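Histidine phosphotransferase (Caulobacter crescentus, PDB 2OOC) probably relays phosphoryl groups between signalling proteins through a histidine side chain, as histidine phosphotransfer proteins do, and is an essential regulator of stalk biogenesis. Local coordinates at residues D54-V59 with E73-C78. Sequence-based numbering, arbitrary orientation. Where two conformers were deposited one is given.
Sequences DAVHTV and EVCERC
Methyl CG1 of Val56 packs 3.4 Å from Cys75 O, to one side of the C=O and tilted out of the carbonyl plane, and also rests on Cys75 CB, at 3.8 Å. Glu73 O and Val74 N of the preceding turn lie over one face of the Arg77 guanidinium, near its margin. Val56 puts its two methyls to separate use. With CG1 anti to the backbone N (chi1 171°), CG2 falls beside that N and meets Cys78 SG at 4.1 Å, so the valine straddles one turn of 73-78. One turn further along, Val59 CG1 touches Cys75 SG at 3.8 Å; a chi1 of -72° holds that sulfur beside its own backbone N. No hydrogen bond crosses: this is buried apolar packing, extended by Val88 of helix 85-111 against both cysteines. The axes of 54-59 and 73-78 approach to 9.1 Å at 148°, near antiparallel. His57 points away from 73-78 and is exposed, as expected if it is the phosphoryl-accepting histidine its sequence setting suggests. Helices 52-66 and 69-79 form an antiparallel hairpin within the four-helix bundle characteristic of the Hpt domain.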
loop_
_atom_site.group_PDB
_atom_site.type_symbol
_atom_site.label_atom_id
_atom_site.label_comp_id
_atom_site.label_asym_id
_atom_site.label_seq_id
_atom_site.Cartn_x
_atom_site.Cartn_y
_atom_site.Cartn_z
ATOM N N ASP A 54 14.165 6.280 -3.804
ATOM C CA ASP A 54 13.825 6.223 -2.385
ATOM C C ASP A 54 12.349 5.923 -2.187
ATOM O O ASP A 54 11.976 5.256 -1.253
ATOM C CB ASP A 54 14.251 7.530 -1.721
ATOM C CG ASP A 54 15.739 7.624 -1.580
ATOM O OD1 ASP A 54 16.371 6.680 -1.033
ATOM O OD2 ASP A 54 16.252 8.702 -1.960
ATOM N N ALA A 55 11.528 6.498 -3.018
ATOM C CA ALA A 55 10.087 6.242 -3.019
ATOM C C ALA A 55 9.792 4.769 -3.251
ATOM O O ALA A 55 8.967 4.174 -2.512
ATOM C CB ALA A 55 9.342 7.147 -3.993
ATOM N N VAL A 56 10.411 4.150 -4.243
ATOM C CA VAL A 56 10.162 2.721 -4.500
ATOM C C VAL A 56 10.561 1.910 -3.283
ATOM O O VAL A 56 9.815 1.006 -2.839
ATOM C CB VAL A 56 10.866 2.218 -5.771
ATOM C CG1 VAL A 56 10.764 0.674 -5.861
ATOM C CG2 VAL A 56 10.258 2.908 -6.987
ATOM N N HIS A 57 11.717 2.200 -2.705
ATOM C CA HIS A 57 12.155 1.503 -1.516
ATOM C C HIS A 57 11.175 1.629 -0.358
ATOM O O HIS A 57 10.881 0.674 0.334
ATOM C CB HIS A 57 13.536 2.067 -1.104
ATOM C CG HIS A 57 14.024 1.532 0.207
ATOM N ND1 HIS A 57 14.632 0.300 0.324
ATOM C CD2 HIS A 57 13.999 2.064 1.456
ATOM C CE1 HIS A 57 14.938 0.082 1.592
ATOM N NE2 HIS A 57 14.552 1.134 2.300
ATOM N N THR A 58 10.700 2.848 -0.119
ATOM C CA THR A 58 9.850 3.140 1.008
ATOM C C THR A 58 8.479 2.489 0.798
ATOM O O THR A 58 7.939 1.835 1.674
ATOM C CB THR A 58 9.727 4.670 1.212
ATOM O OG1 THR A 58 11.049 5.200 1.419
ATOM C CG2 THR A 58 8.810 5.005 2.415
ATOM N N VAL A 59 7.910 2.619 -0.399
ATOM C CA VAL A 59 6.628 1.962 -0.745
ATOM C C VAL A 59 6.756 0.477 -0.577
ATOM O O VAL A 59 5.822 -0.160 -0.070
ATOM C CB VAL A 59 6.114 2.376 -2.151
ATOM C CG1 VAL A 59 4.895 1.543 -2.528
ATOM C CG2 VAL A 59 5.784 3.903 -2.148
ATOM N N GLU A 73 6.209 -6.821 -4.391
ATOM C CA GLU A 73 6.899 -7.525 -5.484
ATOM C C GLU A 73 7.170 -6.643 -6.658
ATOM O O GLU A 73 8.235 -6.703 -7.241
ATOM C CB GLU A 73 6.131 -8.758 -5.940
ATOM C CG GLU A 73 6.055 -9.832 -4.889
ATOM N N VAL A 74 6.184 -5.862 -7.083
ATOM C CA VAL A 74 6.345 -4.939 -8.188
ATOM C C VAL A 74 7.454 -3.945 -7.881
ATOM O O VAL A 74 8.310 -3.639 -8.707
ATOM C CB VAL A 74 5.042 -4.224 -8.505
ATOM C CG1 VAL A 74 5.313 -3.178 -9.583
ATOM C CG2 VAL A 74 3.944 -5.196 -8.984
ATOM N N CYS A 75 7.511 -3.446 -6.660
ATOM C CA CYS A 75 8.586 -2.563 -6.278
ATOM C C CYS A 75 9.961 -3.234 -6.358
ATOM O O CYS A 75 10.891 -2.600 -6.782
ATOM C CB CYS A 75 8.405 -2.066 -4.863
ATOM S SG CYS A 75 7.052 -0.853 -4.630
ATOM N N GLU A 76 10.051 -4.459 -5.878
ATOM C CA GLU A 76 11.330 -5.243 -5.933
ATOM C C GLU A 76 11.730 -5.422 -7.374
ATOM O O GLU A 76 12.921 -5.254 -7.682
ATOM C CB GLU A 76 11.145 -6.574 -5.187
ATOM C CG GLU A 76 12.440 -7.401 -4.853
ATOM C CD GLU A 76 12.165 -8.547 -3.805
ATOM N N ARG A 77 10.776 -5.702 -8.252
ATOM C CA ARG A 77 11.072 -5.895 -9.675
ATOM C C ARG A 77 11.528 -4.587 -10.311
ATOM O O ARG A 77 12.428 -4.566 -11.147
ATOM C CB ARG A 77 9.865 -6.444 -10.430
ATOM C CG ARG A 77 9.513 -7.885 -10.127
ATOM C CD ARG A 77 8.585 -8.470 -11.167
ATOM N NE ARG A 77 7.177 -8.134 -10.958
ATOM C CZ ARG A 77 6.323 -8.842 -10.221
ATOM N NH1 ARG A 77 6.707 -9.946 -9.580
ATOM N NH2 ARG A 77 5.060 -8.441 -10.130
ATOM N N CYS A 78 10.917 -3.466 -9.905
ATOM C CA CYS A 78 11.282 -2.159 -10.420
ATOM C C CYS A 78 12.747 -1.906 -10.030
ATOM O O CYS A 78 13.546 -1.479 -10.857
ATOM C CB CYS A 78 10.329 -1.061 -9.879
ATOM S SG CYS A 78 10.733 0.582 -10.376
#